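PDB 5I8J: Dmd discriminator of mRNA degradation from Enterobacteria phage RB69, which probably acts as a phage antitoxin, binding the bacterial toxin RnlA and so protecting viral mRNA from degradation. Local coordinates for residues E18-D23 against E42-L47; L47-A50 against E55-F58. One frame throughout, in Å; residues are numbered along the deposited sequence.

Contact 1: residues E18-D23 against E42-L47; sequences EMFTKD and EVNNAL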
loop_
_atom_site.group_PDB
_atom_site.type_symbol
_atom_site.label_atom_id
_atom_site.label_comp_id
_atom_site.label_asym_id
_atom_site.label_seq_id
_atom_site.Cartn_x
_atom_site.Cartn_y
_atom_site.Cartn_z
ATOM N N GLU A 18 6.139 -1.064 -12.129
ATOM C CA GLU A 18 6.840 -1.535 -10.938
ATOM C C GLU A 18 6.395 -0.721 -9.733
ATOM O O GLU A 18 5.985 0.421 -9.881
ATOM C CB GLU A 18 8.351 -1.431 -11.105
ATOM C CG GLU A 18 8.995 -2.548 -11.888
ATOM C CD GLU A 18 10.511 -2.492 -11.767
ATOM O OE1 GLU A 18 11.018 -1.659 -10.981
ATOM O OE2 GLU A 18 11.198 -3.276 -12.445
ATOM N N MET A 19 6.493 -1.303 -8.540
ATOM C CA MET A 19 5.973 -0.648 -7.347
ATOM C C MET A 19 7.027 -0.491 -6.273
ATOM O O MET A 19 8.054 -1.177 -6.294
ATOM C CB MET A 19 4.780 -1.438 -6.798
ATOM C CG MET A 19 3.624 -1.457 -7.778
ATOM S SD MET A 19 2.342 -2.649 -7.337
ATOM C CE MET A 19 1.804 -1.981 -5.799
ATOM N N PHE A 20 6.774 0.429 -5.346
ATOM C CA PHE A 20 7.566 0.514 -4.124
ATOM C C PHE A 20 6.659 0.865 -2.961
ATOM O O PHE A 20 5.558 1.350 -3.156
ATOM C CB PHE A 20 8.706 1.537 -4.258
ATOM C CG PHE A 20 8.251 2.948 -4.502
ATOM C CD1 PHE A 20 7.983 3.394 -5.790
ATOM C CD2 PHE A 20 8.123 3.841 -3.447
ATOM C CE1 PHE A 20 7.574 4.697 -6.018
ATOM C CE2 PHE A 20 7.716 5.150 -3.672
ATOM C CZ PHE A 20 7.445 5.577 -4.949
ATOM N N THR A 21 7.103 0.602 -1.741
ATOM C CA THR A 21 6.262 0.917 -0.593
ATOM C C THR A 21 7.154 1.209 0.612
ATOM O O THR A 21 8.244 0.657 0.722
ATOM C CB THR A 21 5.259 -0.229 -0.305
ATOM O OG1 THR A 21 4.344 0.175 0.719
ATOM C CG2 THR A 21 5.983 -1.504 0.120
ATOM N N LYS A 22 6.713 2.130 1.469
ATOM C CA LYS A 22 7.489 2.505 2.653
ATOM C C LYS A 22 6.577 2.887 3.790
ATOM O O LYS A 22 5.545 3.487 3.553
ATOM C CB LYS A 22 8.404 3.706 2.374
ATOM C CG LYS A 22 9.434 3.544 1.295
ATOM C CD LYS A 22 10.306 4.781 1.226
ATOM C CE LYS A 22 11.167 4.907 2.469
ATOM N NZ LYS A 22 12.266 5.896 2.252
ATOM N N ASP A 23 6.979 2.576 5.024
ATOM C CA ASP A 23 6.341 3.138 6.214
ATOM C C ASP A 23 7.213 4.265 6.736
ATOM O O ASP A 23 8.398 4.057 6.970
ATOM C CB ASP A 23 6.163 2.084 7.311
ATOM C CG ASP A 23 4.909 1.263 7.133
ATOM O OD1 ASP A 23 4.147 1.547 6.192
ATOM O OD2 ASP A 23 4.673 0.357 7.952
ATOM N N GLU A 42 7.430 13.029 -7.105
ATOM C CA GLU A 42 8.158 13.797 -8.110
ATOM C C GLU A 42 9.558 13.232 -8.333
ATOM O O GLU A 42 9.980 13.047 -9.476
ATOM C CB GLU A 42 8.252 15.276 -7.724
ATOM C CG GLU A 42 8.876 16.102 -8.832
ATOM C CD GLU A 42 8.794 17.595 -8.588
ATOM O OE1 GLU A 42 8.985 18.026 -7.428
ATOM O OE2 GLU A 42 8.532 18.328 -9.575
ATOM N N VAL A 43 10.266 12.954 -7.240
ATOM C CA VAL A 43 11.611 12.377 -7.323
ATOM C C VAL A 43 11.598 11.068 -8.118
ATOM O O VAL A 43 12.524 10.770 -8.877
ATOM C CB VAL A 43 12.192 12.128 -5.918
ATOM C CG1 VAL A 43 13.456 11.273 -5.981
ATOM C CG2 VAL A 43 12.488 13.448 -5.233
ATOM N N ASN A 44 10.523 10.305 -7.966
ATOM C CA ASN A 44 10.464 8.979 -8.559
ATOM C C ASN A 44 9.686 8.904 -9.863
ATOM O O ASN A 44 9.524 7.814 -10.425
ATOM C CB ASN A 44 9.882 8.002 -7.534
ATOM C CG ASN A 44 10.883 7.663 -6.440
ATOM O OD1 ASN A 44 11.882 6.999 -6.700
ATOM N ND2 ASN A 44 10.626 8.128 -5.218
ATOM N N ASN A 45 9.226 10.054 -10.350
ATOM C CA ASN A 45 8.343 10.101 -11.516
ATOM C C ASN A 45 7.231 9.068 -11.376
ATOM O O ASN A 45 7.005 8.254 -12.265
ATOM C CB ASN A 45 9.131 9.870 -12.801
ATOM C CG ASN A 45 10.118 10.984 -13.077
ATOM O OD1 ASN A 45 9.728 12.069 -13.493
ATOM N ND2 ASN A 45 11.398 10.723 -12.842
ATOM N N ALA A 46 6.552 9.108 -10.236
ATOM C CA ALA A 46 5.659 8.031 -9.843
ATOM C C ALA A 46 4.295 8.536 -9.386
ATOM O O ALA A 46 4.099 9.727 -9.144
ATOM C CB ALA A 46 6.315 7.203 -8.724
ATOM N N LEU A 47 3.355 7.610 -9.290
ATOM C CA LEU A 47 2.105 7.832 -8.583
ATOM C C LEU A 47 2.342 7.375 -7.160
ATOM O O LEU A 47 2.775 6.252 -6.949
ATOM C CB LEU A 47 0.958 7.040 -9.219
ATOM C CG LEU A 47 -0.309 6.851 -8.381
ATOM C CD1 LEU A 47 -1.023 8.180 -8.168
ATOM C CD2 LEU A 47 -1.240 5.835 -9.027
#
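A chi1 of 62° sets CG of F20 between its own backbone N and carbonyl carbon and carries the ring off strand 19-26 toward N44 and A46. N44 answers with a chi1 of -74°, which keeps CG beside the backbone N and brings the amide to the ring's far end. Two approaches define the contact. The methyl CB of A46 lies 3.9 Å from CE1 of F20, near the ring plane, so this apolar touch is made at the ring edge. ND2 of N44 comes to 4.1 Å from CZ of F20, with amide and ring planes 42° apart; that oblique approach is no hydrogen bond. The amide's polar partner is the carbonyl oxygen of L40, one turn back in helix 30-44, a bond that probably helps fix the amide's rotation beside the ring. F14 on strand 6-14 meets both the F20 ring and the N44 side chain. N45 turns the chain away from the helix, and its N bonds to O of E42 at 3.2 Å. Its positive phi, with two bonds back into the last turn, marks a Schellman motif ending a helix packed on an antiparallel sheet, with F20 beneath its terminus.

Contact 2: residues L47-A50 against E55-F58; sequences LVKA and EKVF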
loop_
_atom_site.group_PDB
_atom_site.type_symbol
_atom_site.label_atom_id
_atom_site.label_comp_id
_atom_site.label_asym_id
_atom_site.label_seq_id
_atom_site.Cartn_x
_atom_site.Cartn_y
_atom_site.Cartn_z
ATOM N N LEU A 47 3.355 7.610 -9.290
ATOM C CA LEU A 47 2.105 7.832 -8.583
ATOM C C LEU A 47 2.342 7.375 -7.160
ATOM O O LEU A 47 2.775 6.252 -6.949
ATOM C CB LEU A 47 0.958 7.040 -9.219
ATOM C CG LEU A 47 -0.309 6.851 -8.381
ATOM C CD1 LEU A 47 -1.023 8.180 -8.168
ATOM C CD2 LEU A 47 -1.240 5.835 -9.027
ATOM N N VAL A 48 2.097 8.235 -6.179
ATOM C CA VAL A 48 2.268 7.820 -4.784
ATOM C C VAL A 48 1.004 8.118 -4.002
ATOM O O VAL A 48 0.448 9.213 -4.117
ATOM C CB VAL A 48 3.471 8.528 -4.116
ATOM C CG1 VAL A 48 3.595 8.107 -2.632
ATOM C CG2 VAL A 48 4.752 8.210 -4.864
ATOM N N LYS A 49 0.542 7.123 -3.238
ATOM C CA LYS A 49 -0.612 7.257 -2.358
ATOM C C LYS A 49 -0.153 7.169 -0.914
ATOM O O LYS A 49 0.670 6.311 -0.578
ATOM C CB LYS A 49 -1.651 6.168 -2.623
ATOM C CG LYS A 49 -2.136 6.081 -4.059
ATOM C CD LYS A 49 -2.961 4.795 -4.253
ATOM C CE LYS A 49 -3.341 4.578 -5.710
ATOM N NZ LYS A 49 -4.520 5.368 -6.123
ATOM N N ALA A 50 -0.691 8.051 -0.074
ATOM C CA ALA A 50 -0.417 8.025 1.365
ATOM C C ALA A 50 -1.624 7.463 2.127
ATOM O O ALA A 50 -2.755 7.885 1.923
ATOM C CB ALA A 50 -0.061 9.431 1.868
ATOM N N GLU A 55 -6.399 3.981 5.411
ATOM C CA GLU A 55 -7.268 4.813 4.588
ATOM C C GLU A 55 -6.436 5.796 3.776
ATOM O O GLU A 55 -5.484 6.366 4.292
ATOM C CB GLU A 55 -8.280 5.550 5.463
ATOM C CG GLU A 55 -9.207 4.607 6.213
ATOM C CD GLU A 55 -10.276 5.337 6.995
ATOM O OE1 GLU A 55 -10.896 6.262 6.427
ATOM O OE2 GLU A 55 -10.508 4.973 8.169
ATOM N N LYS A 56 -6.774 5.974 2.499
ATOM C CA LYS A 56 -6.002 6.880 1.650
ATOM C C LYS A 56 -6.295 8.327 2.011
ATOM O O LYS A 56 -7.453 8.740 2.021
ATOM C CB LYS A 56 -6.311 6.648 0.170
ATOM C CG LYS A 56 -5.502 7.547 -0.752
ATOM C CD LYS A 56 -5.755 7.217 -2.216
ATOM C CE LYS A 56 -7.208 7.437 -2.576
ATOM N NZ LYS A 56 -7.454 7.208 -4.039
ATOM N N VAL A 57 -5.253 9.102 2.305
ATOM C CA VAL A 57 -5.461 10.481 2.741
ATOM C C VAL A 57 -4.977 11.507 1.714
ATOM O O VAL A 57 -5.373 12.674 1.757
ATOM C CB VAL A 57 -4.773 10.738 4.110
ATOM C CG1 VAL A 57 -5.361 9.813 5.190
ATOM C CG2 VAL A 57 -3.259 10.556 4.009
ATOM N N PHE A 58 -4.126 11.073 0.790
ATOM C CA PHE A 58 -3.595 11.963 -0.233
ATOM C C PHE A 58 -2.943 11.147 -1.333
ATOM O O PHE A 58 -2.539 10.016 -1.103
ATOM C CB PHE A 58 -2.578 12.938 0.379
ATOM C CG PHE A 58 -2.199 14.068 -0.520
ATOM C CD1 PHE A 58 -3.126 15.033 -0.869
ATOM C CD2 PHE A 58 -0.904 14.183 -1.001
ATOM C CE1 PHE A 58 -2.772 16.082 -1.695
ATOM C CE2 PHE A 58 -0.545 15.227 -1.824
ATOM C CZ PHE A 58 -1.486 16.181 -2.173
#
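The flat groups that meet here are backbone peptides: the carbonyls of A50 and F58 each take an N-H from the other strand. V57 N hydrogen-bonds to A50 O at 2.8 Å, arriving nearly in line with the C=O bond. A50 N hydrogen-bonds to F58 O at 2.9 Å, its N-H pointing almost straight at the oxygen (177°). The F58 ring itself turns away from strand 46-52 and packs on R30 and T37 of helix 30-44. Beside the two bonds, CA of K56 makes a CH...O contact with O of A50 at 3.4 Å. CG2 of V57, placed between its own backbone N and carbonyl carbon, comes equally near that oxygen and lies 4.0 Å from CB of A50. The side chains of K49 and K56 cross obliquely; bent at chi4 and chi3 respectively, they bring K49 NZ to 4.0 Å from K56 NZ. The closeness is consistent with shared carboxylates: both ammonium groups form salt bridges with E59 and with D54 of the second subunit, and these probably offset the like charges. A50 and F58 form an antiparallel hydrogen-bonded pair, but the oxygen of A50 takes its bond from V57, the residue before F58. With V57 at phi -112° and psi -18°, off the extended region, and F58 extended, V57 and F58 together stand opposite A50, which is a classic beta bulge in the hairpin of strands 46-52 and 55-61.

How the contacts relate
Contact 1 and contact 2 have centres 11 Å apart and share L47, where the second segment of contact 1 runs into the first of contact 2 along strand 46-52. They also touch directly: CZ of F20 lies 3.8 Å from CG2 of V48. Contact 1 ties strand 19-26, at one side of the sheet, to the end of helix 30-44 and the start of strand 46-52; contact 2 joins 46-52 to 55-61, the strand at the other side. With 6-14 between 19-26 and 46-52, the two contacts span the sheet in its order 2-1-3-4. Both also reach the second subunit, through M19, T21 and D23 in contact 1 and K49 and K56 in contact 2.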